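Local coordinates for protein glucose dehydrogenase (Serratia sp. FS14, PDB 7CDY) that belongs to the glucose/sorbosone dehydrogenase family, whose chain folds as a beta-propeller, and holds a calcium ion, at residues T149-D154 and G224-W229; D154-K159 and R182-S187; N145-A150 and I243-G248; P230-G235 and E249-T254. All blocks are in the same frame, centred on the assembly; numbering follows the deposited sequence.

The four contacts link loops and a strand edge in a beta-propeller of the glucose/sorbosone dehydrogenase family. Contact 1 is buried and contact 3 lies at the surface, while contacts 2 and 4 are partly buried. Contacts 1 and 3 both tie the loop after strand 137-140 to the loop after strand 216-219: contact 1 by paired neutral amides, in the segment whose Tyr227 O binds the calcium ion, contact 3 by an arginine-glutamate salt bridge. Contact 2 stays within one sheet's connections and relies on aliphatic packing, with no direct hydrogen bond between its segments. Contact 4 folds the 220-258 loop on itself, again through packing, and backbone bonds join it to contact 3.

Contact 1. Residues T149-D154 and G224-W229; sequences TAQETD and GKNYGW. With CA (calcium ion), chain D.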
loop_
_atom_site.group_PDB
_atom_site.type_symbol
_atom_site.label_atom_id
_atom_site.label_comp_id
_atom_site.label_asym_id
_atom_site.label_seq_id
_atom_site.Cartn_x
_atom_site.Cartn_y
_atom_site.Cartn_z
ATOM N N THR A 149 -2.305 3.023 -19.823
ATOM C CA THR A 149 -3.485 2.312 -19.342
ATOM C C THR A 149 -4.070 2.933 -18.077
ATOM O O THR A 149 -5.250 2.709 -17.786
ATOM C CB THR A 149 -3.198 0.817 -19.138
ATOM O OG1 THR A 149 -2.220 0.647 -18.097
ATOM C CG2 THR A 149 -2.706 0.172 -20.430
ATOM N N ALA A 150 -3.296 3.746 -17.345
ATOM C CA ALA A 150 -3.836 4.412 -16.161
ATOM C C ALA A 150 -4.983 5.350 -16.518
ATOM O O ALA A 150 -5.864 5.595 -15.688
ATOM C CB ALA A 150 -2.727 5.175 -15.421
ATOM N N GLN A 151 -4.996 5.874 -17.747
ATOM C CA GLN A 151 -6.036 6.777 -18.219
ATOM C C GLN A 151 -7.227 6.044 -18.811
ATOM O O GLN A 151 -8.264 6.672 -19.040
ATOM C CB GLN A 151 -5.469 7.712 -19.297
ATOM C CG GLN A 151 -4.454 8.714 -18.767
ATOM C CD GLN A 151 -5.093 9.708 -17.833
ATOM O OE1 GLN A 151 -6.063 10.381 -18.208
ATOM N NE2 GLN A 151 -4.593 9.795 -16.599
ATOM N N GLU A 152 -7.112 4.748 -19.072
ATOM C CA GLU A 152 -8.137 4.027 -19.814
ATOM C C GLU A 152 -9.216 3.545 -18.852
ATOM O O GLU A 152 -8.932 2.823 -17.890
ATOM C CB GLU A 152 -7.502 2.896 -20.621
ATOM C CG GLU A 152 -6.534 3.468 -21.662
ATOM C CD GLU A 152 -5.705 2.440 -22.394
ATOM O OE1 GLU A 152 -6.116 1.272 -22.477
ATOM O OE2 GLU A 152 -4.628 2.817 -22.911
ATOM N N THR A 153 -10.457 3.969 -19.094
ATOM C CA THR A 153 -11.525 3.712 -18.137
ATOM C C THR A 153 -11.991 2.265 -18.137
ATOM O O THR A 153 -12.669 1.854 -17.191
ATOM C CB THR A 153 -12.716 4.638 -18.388
ATOM O OG1 THR A 153 -13.264 4.375 -19.684
ATOM C CG2 THR A 153 -12.292 6.102 -18.289
ATOM N N ASP A 154 -11.647 1.489 -19.162
ATOM C CA ASP A 154 -12.032 0.087 -19.238
ATOM C C ASP A 154 -10.949 -0.860 -18.727
ATOM O O ASP A 154 -11.093 -2.077 -18.860
ATOM C CB ASP A 154 -12.455 -0.281 -20.665
ATOM C CG ASP A 154 -11.351 -0.063 -21.686
ATOM O OD1 ASP A 154 -10.433 0.747 -21.439
ATOM O OD2 ASP A 154 -11.419 -0.699 -22.761
ATOM N N GLY A 224 -14.124 9.517 -9.005
ATOM C CA GLY A 224 -14.250 9.875 -10.421
ATOM C C GLY A 224 -13.143 10.807 -10.906
ATOM O O GLY A 224 -13.159 11.114 -12.023
ATOM N N LYS A 225 -12.218 11.185 -10.045
ATOM C CA LYS A 225 -11.145 12.136 -10.424
ATOM C C LYS A 225 -9.923 11.429 -11.035
ATOM O O LYS A 225 -9.629 10.296 -10.740
ATOM C CB LYS A 225 -10.732 12.964 -9.209
ATOM C CG LYS A 225 -11.462 14.276 -9.018
ATOM C CD LYS A 225 -12.895 14.177 -8.952
ATOM C CE LYS A 225 -13.445 15.562 -8.625
ATOM N NZ LYS A 225 -14.831 15.714 -9.091
ATOM N N ASN A 226 -9.263 12.183 -11.873
ATOM C CA ASN A 226 -8.068 11.788 -12.646
ATOM C C ASN A 226 -6.830 12.377 -11.965
ATOM O O ASN A 226 -6.718 13.558 -11.957
ATOM C CB ASN A 226 -8.241 12.337 -14.061
ATOM C CG ASN A 226 -7.220 11.802 -15.030
ATOM O OD1 ASN A 226 -6.188 11.328 -14.635
ATOM N ND2 ASN A 226 -7.493 11.937 -16.303
ATOM N N TYR A 227 -5.886 11.540 -11.545
ATOM C CA TYR A 227 -4.627 11.935 -10.847
ATOM C C TYR A 227 -3.475 12.190 -11.846
ATOM O O TYR A 227 -2.362 12.470 -11.502
ATOM C CB TYR A 227 -4.419 11.130 -9.552
ATOM C CG TYR A 227 -5.485 11.567 -8.587
ATOM C CD1 TYR A 227 -6.765 11.057 -8.658
ATOM C CD2 TYR A 227 -5.266 12.641 -7.762
ATOM C CE1 TYR A 227 -7.790 11.588 -7.906
ATOM C CE2 TYR A 227 -6.277 13.167 -6.992
ATOM C CZ TYR A 227 -7.547 12.657 -7.084
ATOM O OH TYR A 227 -8.529 13.244 -6.375
ATOM N N GLY A 228 -3.838 12.061 -13.114
ATOM C CA GLY A 228 -3.054 12.540 -14.271
ATOM C C GLY A 228 -2.013 11.642 -14.898
ATOM O O GLY A 228 -1.610 11.945 -15.997
ATOM N N TRP A 229 -1.599 10.584 -14.229
ATOM C CA TRP A 229 -0.506 9.775 -14.828
ATOM C C TRP A 229 -1.003 9.125 -16.113
ATOM O O TRP A 229 -2.068 8.557 -16.087
ATOM C CB TRP A 229 -0.021 8.707 -13.852
ATOM C CG TRP A 229 1.029 7.789 -14.415
ATOM C CD1 TRP A 229 0.844 6.505 -14.833
ATOM C CD2 TRP A 229 2.390 8.117 -14.731
ATOM N NE1 TRP A 229 2.006 5.987 -15.327
ATOM C CE2 TRP A 229 2.980 6.944 -15.253
ATOM C CE3 TRP A 229 3.197 9.238 -14.533
ATOM C CZ2 TRP A 229 4.317 6.884 -15.637
ATOM C CZ3 TRP A 229 4.520 9.189 -14.902
ATOM C CH2 TRP A 229 5.062 8.017 -15.439
HETATM CA CA CA D . -0.405 12.577 -10.278
HETATM O O HOH W 1 0.964 11.796 -12.094
HETATM O O HOH W 2 -1.051 10.252 -10.143
HETATM O O HOH W 3 -0.156 14.657 -11.380
HETATM O O HOH W 4 -1.809 13.784 -8.658
#
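Ala150, in a short 3-10 segment, and Trp229, in an irregular loop, bring their CA atoms to within 6.5 Å, the nearest backbone approach of the pair. The bonding is done by Gln151, whose chain is bent at chi2 (-67°), which turns CD toward the other loop. Its amide lies nearly coplanar with that of Asn226, the planes 23° apart, and the two pair reciprocally. Asn226 ND2 donates to Gln151 OE1 at 2.8 Å, and Gln151 NE2 donates to Asn226 OD1 at 3.0 Å, each donor placed on a lone pair. Gln151 NE2 also donates to Trp229 O at 2.9 Å, from above that carbonyl plane, so both its hydrogens are used. Asn226 OD1 has a second donor, Gly228 N at 2.9 Å, which closes an Asx turn and helps fix the amide. Ala150 CB meets the indole edge near its plane, 3.9 Å from Trp229 CD1, while Trp229 NE1 bonds to Glu143. Within the same turn Tyr227 O binds the calcium ion at 2.3 Å, alongside Glu217 and four waters. The contact thus joins the connection between strands 137-140 and 160-163 to the long loop between strands 216-219 and 259-261.

Contact 2. Residues D154-K159 and R182-S187; sequences DKLQGK and RPEVWS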
loop_
_atom_site.group_PDB
_atom_site.type_symbol
_atom_site.label_atom_id
_atom_site.label_comp_id
_atom_site.label_asym_id
_atom_site.label_seq_id
_atom_site.Cartn_x
_atom_site.Cartn_y
_atom_site.Cartn_z
ATOM N N ASP A 154 -11.647 1.489 -19.162
ATOM C CA ASP A 154 -12.032 0.087 -19.238
ATOM C C ASP A 154 -10.949 -0.860 -18.727
ATOM O O ASP A 154 -11.093 -2.077 -18.860
ATOM C CB ASP A 154 -12.455 -0.281 -20.665
ATOM C CG ASP A 154 -11.351 -0.063 -21.686
ATOM O OD1 ASP A 154 -10.433 0.747 -21.439
ATOM O OD2 ASP A 154 -11.419 -0.699 -22.761
ATOM N N LYS A 155 -9.875 -0.329 -18.137
ATOM C CA LYS A 155 -8.763 -1.135 -17.647
ATOM C C LYS A 155 -8.514 -0.837 -16.176
ATOM O O LYS A 155 -8.606 0.313 -15.745
ATOM C CB LYS A 155 -7.505 -0.879 -18.481
ATOM C CG LYS A 155 -7.679 -1.417 -19.901
ATOM C CD LYS A 155 -6.443 -1.320 -20.750
ATOM C CE LYS A 155 -6.767 -1.775 -22.171
ATOM N NZ LYS A 155 -5.800 -1.230 -23.155
ATOM N N LEU A 156 -8.190 -1.874 -15.402
ATOM C CA LEU A 156 -7.978 -1.721 -13.967
ATOM C C LEU A 156 -6.536 -1.356 -13.604
ATOM O O LEU A 156 -6.156 -1.411 -12.429
ATOM C CB LEU A 156 -8.494 -2.953 -13.223
ATOM C CG LEU A 156 -10.018 -3.040 -13.281
ATOM C CD1 LEU A 156 -10.483 -4.423 -12.876
ATOM C CD2 LEU A 156 -10.669 -1.981 -12.402
ATOM N N GLN A 157 -5.750 -0.926 -14.577
ATOM C CA GLN A 157 -4.408 -0.423 -14.340
ATOM C C GLN A 157 -4.457 1.009 -13.829
ATOM O O GLN A 157 -5.192 1.848 -14.361
ATOM C CB GLN A 157 -3.650 -0.416 -15.667
ATOM C CG GLN A 157 -2.976 -1.726 -16.014
ATOM C CD GLN A 157 -3.971 -2.807 -16.362
ATOM O OE1 GLN A 157 -5.029 -2.539 -16.962
ATOM N NE2 GLN A 157 -3.651 -4.039 -15.981
ATOM N N GLY A 158 -3.620 1.316 -12.839
ATOM C CA GLY A 158 -3.481 2.694 -12.381
ATOM C C GLY A 158 -4.739 3.255 -11.766
ATOM O O GLY A 158 -5.044 4.442 -11.941
ATOM N N LYS A 159 -5.486 2.417 -11.065
ATOM C CA LYS A 159 -6.761 2.779 -10.477
ATOM C C LYS A 159 -6.719 2.531 -8.977
ATOM O O LYS A 159 -6.026 1.625 -8.491
ATOM C CB LYS A 159 -7.892 1.894 -11.034
ATOM C CG LYS A 159 -7.982 1.826 -12.552
ATOM C CD LYS A 159 -8.299 3.189 -13.119
ATOM C CE LYS A 159 -8.659 3.175 -14.609
ATOM N NZ LYS A 159 -7.480 2.952 -15.489
ATOM N N ARG A 182 -15.018 0.700 -15.964
ATOM C CA ARG A 182 -15.075 -0.359 -14.958
ATOM C C ARG A 182 -15.737 0.168 -13.689
ATOM O O ARG A 182 -15.255 1.150 -13.098
ATOM C CB ARG A 182 -13.677 -0.881 -14.637
ATOM C CG ARG A 182 -13.048 -1.789 -15.704
ATOM C CD ARG A 182 -13.789 -3.103 -15.946
ATOM N NE ARG A 182 -13.887 -3.991 -14.785
ATOM C CZ ARG A 182 -13.397 -5.229 -14.733
ATOM N NH1 ARG A 182 -12.720 -5.742 -15.757
ATOM N NH2 ARG A 182 -13.589 -5.966 -13.645
ATOM N N PRO A 183 -16.820 -0.458 -13.219
ATOM C CA PRO A 183 -17.565 0.108 -12.088
ATOM C C PRO A 183 -16.864 -0.042 -10.744
ATOM O O PRO A 183 -17.272 0.617 -9.781
ATOM C CB PRO A 183 -18.890 -0.668 -12.125
ATOM C CG PRO A 183 -18.531 -1.973 -12.730
ATOM C CD PRO A 183 -17.493 -1.642 -13.789
ATOM N N GLU A 184 -15.805 -0.853 -10.665
ATOM C CA GLU A 184 -15.027 -0.982 -9.434
ATOM C C GLU A 184 -14.213 0.268 -9.103
ATOM O O GLU A 184 -13.764 0.411 -7.960
ATOM C CB GLU A 184 -14.052 -2.155 -9.580
ATOM C CG GLU A 184 -14.701 -3.514 -9.799
ATOM C CD GLU A 184 -14.945 -3.867 -11.263
ATOM O OE1 GLU A 184 -15.330 -5.036 -11.505
ATOM O OE2 GLU A 184 -14.765 -3.004 -12.163
ATOM N N VAL A 185 -14.033 1.185 -10.052
ATOM C CA VAL A 185 -13.022 2.234 -9.927
ATOM C C VAL A 185 -13.515 3.359 -9.032
ATOM O O VAL A 185 -14.648 3.848 -9.168
ATOM C CB VAL A 185 -12.650 2.773 -11.317
ATOM C CG1 VAL A 185 -11.822 4.065 -11.205
ATOM C CG2 VAL A 185 -11.913 1.720 -12.108
ATOM N N TRP A 186 -12.638 3.821 -8.142
ATOM C CA TRP A 186 -12.829 5.036 -7.366
ATOM C C TRP A 186 -12.158 6.225 -8.035
ATOM O O TRP A 186 -12.804 7.246 -8.282
ATOM C CB TRP A 186 -12.272 4.836 -5.946
ATOM C CG TRP A 186 -12.414 6.019 -5.028
ATOM C CD1 TRP A 186 -11.449 6.945 -4.719
ATOM C CD2 TRP A 186 -13.578 6.393 -4.289
ATOM N NE1 TRP A 186 -11.948 7.870 -3.841
ATOM C CE2 TRP A 186 -13.251 7.550 -3.552
ATOM C CE3 TRP A 186 -14.867 5.863 -4.181
ATOM C CZ2 TRP A 186 -14.172 8.183 -2.715
ATOM C CZ3 TRP A 186 -15.780 6.493 -3.345
ATOM C CH2 TRP A 186 -15.425 7.638 -2.623
ATOM N N SER A 187 -10.860 6.118 -8.337
ATOM C CA SER A 187 -10.110 7.170 -9.016
ATOM C C SER A 187 -9.125 6.534 -9.985
ATOM O O SER A 187 -8.820 5.341 -9.902
ATOM C CB SER A 187 -9.387 8.083 -8.023
ATOM O OG SER A 187 -8.530 7.329 -7.170
HETATM O O HOH W 5 -10.786 -4.397 -17.457
#
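Leu156 CD1 sits over the centre of one face of the Arg182 guanidinium, 3.5 Å from Arg182 CZ, with the two side chains crossing at about a right angle. The guanidinium is held in position by its own segment: Arg182 NE donates to Glu184 OE2 at 2.9 Å. Arg182 NH2 donates to Glu184 OE1, also at 2.9 Å, completing a side-on, two-nitrogen salt bridge close to the guanidinium plane. Deeper in, the packing is aliphatic, Leu156 CD2 lying 3.9 Å from Val185 CG2, and the Lys159 chain touches the same methyl. Lys159 CA makes a C-H...O contact with Ser187 O at 3.3 Å. The Lys159 chain is bent at chi2 and again at chi4 (-74°), which sets NZ back toward its own loop. There Lys159 NZ donates to Gln157 O at 2.8 Å and to Lys155 O at 2.9 Å, with Glu152 O as a further partner, three carbonyls that would be expected to stabilise the ammonium. The outer end is looser: Asp154 O lies against Arg182 CG, and water 5 also bridges it to Arg182 NH1, donating to Asp154 O at 2.7 Å. Arg182 to Val185 form a type I turn leading into strand 185-187, where Trp186 and Ser187 both face Leu160, a classic beta bulge at the edge of a four-stranded antiparallel sheet of the propeller.

Contact 3. Residues N145-A150 and I243-G248; sequences NQRPTA and IPEAKG
Arg147 and Glu245 form the charged part of this surface contact, a side-on salt bridge in which two nitrogens meet two oxygens. The Arg147 chain bends at chi3, which places NE beside the carboxylate. Arg147 NE donates to Glu245 OE2 at 2.8 Å in a nearly straight bond (N-H...O 166°). The second bond, Arg147 NH1 to Glu245 OE1 at 3.0 Å, is more bent at 141°. Both oxygens are met on their syn sides, although the guanidinium and carboxylate planes stand 51° apart. The bridge spans two loops of the beta-propeller, one following strand 137-140 and the other following strand 216-219, and Arg147 also packs on Trp229 of the second loop. Aliphatic carbons pack against the charged groups. Pro244 CD lies over one guanidinium face, and Pro244 CG comes to 3.4 Å from Arg147 NH1. Ile243 CG2 approaches obliquely, 4.0 Å from Arg147 NE, while Pro148 CG is 3.8 Å from Glu245 OE1. Bonds inside each segment shape the two loops. Gln146 O accepts from both Thr149 N and Thr149 OG1, the latter at 2.7 Å. Across the contact, a type I turn from Ile243 to Ala246, closed by Ala246 N to Ile243 O at 3.1 Å, carries Pro244 and Glu245 at its two central positions.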
loop_
_atom_site.group_PDB
_atom_site.type_symbol
_atom_site.label_atom_id
_atom_site.label_comp_id
_atom_site.label_asym_id
_atom_site.label_seq_id
_atom_site.Cartn_x
_atom_site.Cartn_y
_atom_site.Cartn_z
ATOM N N ASN A 145 3.285 -1.115 -15.475
ATOM C CA ASN A 145 4.327 -0.555 -16.333
ATOM C C ASN A 145 3.869 -0.348 -17.772
ATOM O O ASN A 145 4.699 -0.277 -18.679
ATOM C CB ASN A 145 5.673 -1.302 -16.261
ATOM C CG ASN A 145 6.853 -0.405 -16.561
ATOM O OD1 ASN A 145 6.772 0.822 -16.433
ATOM N ND2 ASN A 145 7.952 -1.010 -16.983
ATOM N N GLN A 146 2.565 -0.239 -17.999
ATOM C CA GLN A 146 2.006 0.167 -19.290
ATOM C C GLN A 146 1.380 1.545 -19.066
ATOM O O GLN A 146 0.201 1.664 -18.734
ATOM C CB GLN A 146 1.001 -0.862 -19.789
ATOM C CG GLN A 146 1.637 -2.228 -20.040
ATOM C CD GLN A 146 2.650 -2.189 -21.174
ATOM O OE1 GLN A 146 2.479 -1.453 -22.147
ATOM N NE2 GLN A 146 3.707 -2.981 -21.056
ATOM N N ARG A 147 2.185 2.590 -19.250
ATOM C CA ARG A 147 1.822 3.924 -18.762
ATOM C C ARG A 147 0.445 4.414 -19.201
ATOM O O ARG A 147 -0.319 4.886 -18.341
ATOM C CB ARG A 147 2.927 4.945 -19.090
ATOM C CG ARG A 147 4.303 4.658 -18.474
ATOM C CD ARG A 147 5.314 5.777 -18.796
ATOM N NE ARG A 147 5.408 5.973 -20.239
ATOM C CZ ARG A 147 6.279 5.340 -21.015
ATOM N NH1 ARG A 147 6.258 5.536 -22.325
ATOM N NH2 ARG A 147 7.175 4.515 -20.487
ATOM N N PRO A 148 0.066 4.355 -20.486
ATOM C CA PRO A 148 -1.220 4.950 -20.888
ATOM C C PRO A 148 -2.433 4.267 -20.293
ATOM O O PRO A 148 -3.506 4.884 -20.254
ATOM C CB PRO A 148 -1.220 4.814 -22.421
ATOM C CG PRO A 148 0.185 4.532 -22.799
ATOM C CD PRO A 148 0.809 3.825 -21.641
ATOM N N THR A 149 -2.305 3.023 -19.823
ATOM C CA THR A 149 -3.485 2.312 -19.342
ATOM C C THR A 149 -4.070 2.933 -18.077
ATOM O O THR A 149 -5.250 2.709 -17.786
ATOM C CB THR A 149 -3.198 0.817 -19.138
ATOM O OG1 THR A 149 -2.220 0.647 -18.097
ATOM C CG2 THR A 149 -2.706 0.172 -20.430
ATOM N N ALA A 150 -3.296 3.746 -17.345
ATOM C CA ALA A 150 -3.836 4.412 -16.161
ATOM C C ALA A 150 -4.983 5.350 -16.518
ATOM O O ALA A 150 -5.864 5.595 -15.688
ATOM C CB ALA A 150 -2.727 5.175 -15.421
ATOM N N ILE A 243 8.889 11.788 -19.912
ATOM C CA ILE A 243 7.903 10.724 -20.126
ATOM C C ILE A 243 7.169 11.014 -21.433
ATOM O O ILE A 243 6.684 12.145 -21.628
ATOM C CB ILE A 243 6.927 10.677 -18.935
ATOM C CG1 ILE A 243 7.634 10.198 -17.652
ATOM C CG2 ILE A 243 5.692 9.831 -19.256
ATOM C CD1 ILE A 243 8.153 8.760 -17.685
ATOM N N PRO A 244 7.085 10.056 -22.366
ATOM C CA PRO A 244 6.596 10.378 -23.719
ATOM C C PRO A 244 5.191 10.946 -23.765
ATOM O O PRO A 244 4.905 11.780 -24.636
ATOM C CB PRO A 244 6.682 9.031 -24.452
ATOM C CG PRO A 244 7.717 8.265 -23.719
ATOM C CD PRO A 244 7.608 8.683 -22.279
ATOM N N GLU A 245 4.301 10.506 -22.880
ATOM C CA GLU A 245 2.909 10.934 -22.879
ATOM C C GLU A 245 2.681 12.236 -22.123
ATOM O O GLU A 245 1.579 12.788 -22.184
ATOM C CB GLU A 245 2.025 9.844 -22.255
ATOM C CG GLU A 245 2.141 8.474 -22.915
ATOM C CD GLU A 245 3.266 7.621 -22.334
ATOM O OE1 GLU A 245 3.457 6.489 -22.819
ATOM O OE2 GLU A 245 3.976 8.084 -21.408
ATOM N N ALA A 246 3.688 12.738 -21.415
ATOM C CA ALA A 246 3.461 13.840 -20.489
ATOM C C ALA A 246 3.257 15.151 -21.238
ATOM O O ALA A 246 4.004 15.487 -22.164
ATOM C CB ALA A 246 4.619 13.963 -19.502
ATOM N N LYS A 247 2.247 15.901 -20.816
ATOM C CA LYS A 247 1.977 17.222 -21.359
ATOM C C LYS A 247 2.395 18.335 -20.418
ATOM O O LYS A 247 2.442 19.497 -20.838
ATOM C CB LYS A 247 0.487 17.379 -21.674
ATOM C CG LYS A 247 -0.040 16.319 -22.625
ATOM C CD LYS A 247 0.755 16.319 -23.925
ATOM C CE LYS A 247 -0.079 15.862 -25.116
ATOM N NZ LYS A 247 0.583 14.748 -25.869
ATOM N N GLY A 248 2.697 18.021 -19.167
ATOM C CA GLY A 248 3.105 19.046 -18.229
ATOM C C GLY A 248 3.143 18.499 -16.820
ATOM O O GLY A 248 2.824 17.334 -16.569
#

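Contact 4. Residues P230-G235 and E249-T254; sequences PLATYG and ERVPGT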
loop_
_atom_site.group_PDB
_atom_site.type_symbol
_atom_site.label_atom_id
_atom_site.label_comp_id
_atom_site.label_asym_id
_atom_site.label_seq_id
_atom_site.Cartn_x
_atom_site.Cartn_y
_atom_site.Cartn_z
ATOM N N PRO A 230 -0.256 9.124 -17.235
ATOM C CA PRO A 230 1.064 9.723 -17.474
ATOM C C PRO A 230 1.020 11.060 -18.215
ATOM O O PRO A 230 2.068 11.518 -18.676
ATOM C CB PRO A 230 1.735 8.684 -18.373
ATOM C CG PRO A 230 0.605 8.216 -19.240
ATOM C CD PRO A 230 -0.639 8.231 -18.350
ATOM N N LEU A 231 -0.163 11.676 -18.318
ATOM C CA LEU A 231 -0.276 12.981 -18.975
ATOM C C LEU A 231 0.309 14.094 -18.122
ATOM O O LEU A 231 0.836 15.083 -18.659
ATOM C CB LEU A 231 -1.745 13.295 -19.214
ATOM C CG LEU A 231 -2.555 12.260 -19.990
ATOM C CD1 LEU A 231 -4.024 12.696 -20.131
ATOM C CD2 LEU A 231 -1.923 12.018 -21.349
ATOM N N ALA A 232 0.212 13.973 -16.805
ATOM C CA ALA A 232 0.780 14.934 -15.874
ATOM C C ALA A 232 1.725 14.197 -14.938
ATOM O O ALA A 232 1.392 13.108 -14.448
ATOM C CB ALA A 232 -0.323 15.608 -15.065
ATOM N N THR A 233 2.912 14.767 -14.720
ATOM C CA THR A 233 3.875 14.166 -13.804
ATOM C C THR A 233 4.905 15.206 -13.393
ATOM O O THR A 233 5.190 16.146 -14.144
ATOM C CB THR A 233 4.564 12.947 -14.431
ATOM O OG1 THR A 233 5.453 12.366 -13.470
ATOM C CG2 THR A 233 5.356 13.330 -15.663
ATOM N N TYR A 234 5.432 15.048 -12.179
ATOM C CA TYR A 234 6.582 15.812 -11.709
ATOM C C TYR A 234 7.905 15.099 -11.958
ATOM O O TYR A 234 8.958 15.635 -11.588
ATOM C CB TYR A 234 6.421 16.169 -10.217
ATOM C CG TYR A 234 5.487 17.330 -10.007
ATOM C CD1 TYR A 234 5.903 18.632 -10.271
ATOM C CD2 TYR A 234 4.177 17.125 -9.615
ATOM C CE1 TYR A 234 5.046 19.702 -10.106
ATOM C CE2 TYR A 234 3.302 18.196 -9.456
ATOM C CZ TYR A 234 3.751 19.481 -9.720
ATOM O OH TYR A 234 2.915 20.567 -9.580
ATOM N N GLY A 235 7.896 13.934 -12.603
ATOM C CA GLY A 235 9.104 13.209 -12.917
ATOM C C GLY A 235 9.404 13.211 -14.409
ATOM O O GLY A 235 8.671 13.760 -15.232
ATOM N N GLU A 249 3.564 19.367 -15.906
ATOM C CA GLU A 249 3.411 19.096 -14.482
ATOM C C GLU A 249 1.978 19.348 -14.034
ATOM O O GLU A 249 1.480 18.667 -13.129
ATOM C CB GLU A 249 4.386 19.971 -13.680
ATOM C CG GLU A 249 5.856 19.679 -13.974
ATOM C CD GLU A 249 6.825 20.623 -13.275
ATOM O OE1 GLU A 249 6.383 21.631 -12.691
ATOM O OE2 GLU A 249 8.035 20.341 -13.323
ATOM N N ARG A 250 1.314 20.320 -14.651
ATOM C CA ARG A 250 -0.083 20.647 -14.403
ATOM C C ARG A 250 -0.837 20.499 -15.713
ATOM O O ARG A 250 -0.444 21.083 -16.733
ATOM C CB ARG A 250 -0.223 22.089 -13.913
ATOM C CG ARG A 250 0.495 22.365 -12.618
ATOM C CD ARG A 250 0.400 23.830 -12.264
ATOM N NE ARG A 250 1.056 24.136 -10.998
ATOM C CZ ARG A 250 0.422 24.206 -9.831
ATOM N NH1 ARG A 250 -0.884 23.983 -9.770
ATOM N NH2 ARG A 250 1.098 24.497 -8.729
ATOM N N VAL A 251 -1.925 19.730 -15.686
ATOM C CA VAL A 251 -2.702 19.423 -16.876
ATOM C C VAL A 251 -4.170 19.604 -16.509
ATOM O O VAL A 251 -4.650 18.973 -15.563
ATOM C CB VAL A 251 -2.445 17.999 -17.400
ATOM C CG1 VAL A 251 -3.368 17.684 -18.572
ATOM C CG2 VAL A 251 -0.976 17.819 -17.804
ATOM N N PRO A 252 -4.921 20.458 -17.204
ATOM C CA PRO A 252 -6.316 20.682 -16.814
ATOM C C PRO A 252 -7.125 19.405 -16.956
ATOM O O PRO A 252 -6.885 18.586 -17.846
ATOM C CB PRO A 252 -6.785 21.766 -17.794
ATOM C CG PRO A 252 -5.917 21.586 -18.981
ATOM C CD PRO A 252 -4.568 21.210 -18.423
ATOM N N GLY A 253 -8.082 19.240 -16.047
ATOM C CA GLY A 253 -8.835 18.010 -15.946
ATOM C C GLY A 253 -8.161 16.933 -15.127
ATOM O O GLY A 253 -8.739 15.854 -14.960
ATOM N N THR A 254 -6.963 17.192 -14.604
ATOM C CA THR A 254 -6.270 16.267 -13.724
ATOM C C THR A 254 -5.989 16.962 -12.404
ATOM O O THR A 254 -5.734 18.170 -12.361
ATOM C CB THR A 254 -4.973 15.709 -14.352
ATOM O OG1 THR A 254 -3.917 16.676 -14.300
ATOM C CG2 THR A 254 -5.208 15.255 -15.792
HETATM O O HOH W 6 3.796 22.993 -9.884
#
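Val251, whose CG2 packs on Leu231 O and on the methyl of Ala232, has its own carbonyl O gripped twice: Thr254 OG1 donates to Val251 O at 2.7 Å. The second donor to Val251 O is the backbone, Thr254 N at 3.1 Å. Thr254 OG1 stands between the backbone N and the carbonyl carbon (chi1 77°), and it also borders Ala232 CB. The apolar centre is small, Ala232 CB meeting Val251 CG2 at 3.6 Å. Further along, the backbones draw close, with a C-H...O contact of 3.5 Å from Glu249 CA to Thr233 O. Tyr234 and Glu249 cross at about a right angle; Glu249 OE1 comes obliquely to 3.5 Å from Tyr234 CE1, while Glu249 CB touches the same ring atom. The polar ends of this pair are anchored outside, Glu249 OE2 in a salt bridge with Arg262 and Tyr234 OH on Gln256, and the Tyr234 ring stacks with Tyr260. Water 6 donates to Tyr234 OH at 2.6 Å and accepts a weak bond from Arg250 NE. Thr233 OG1 accepts from Gly235 N at 3.0 Å, an ST turn. Val251 to Thr254 is a type II turn with Gly253 at positive phi (84°), here within the long loop that enters strand 259-261 of the propeller and passes near the calcium site.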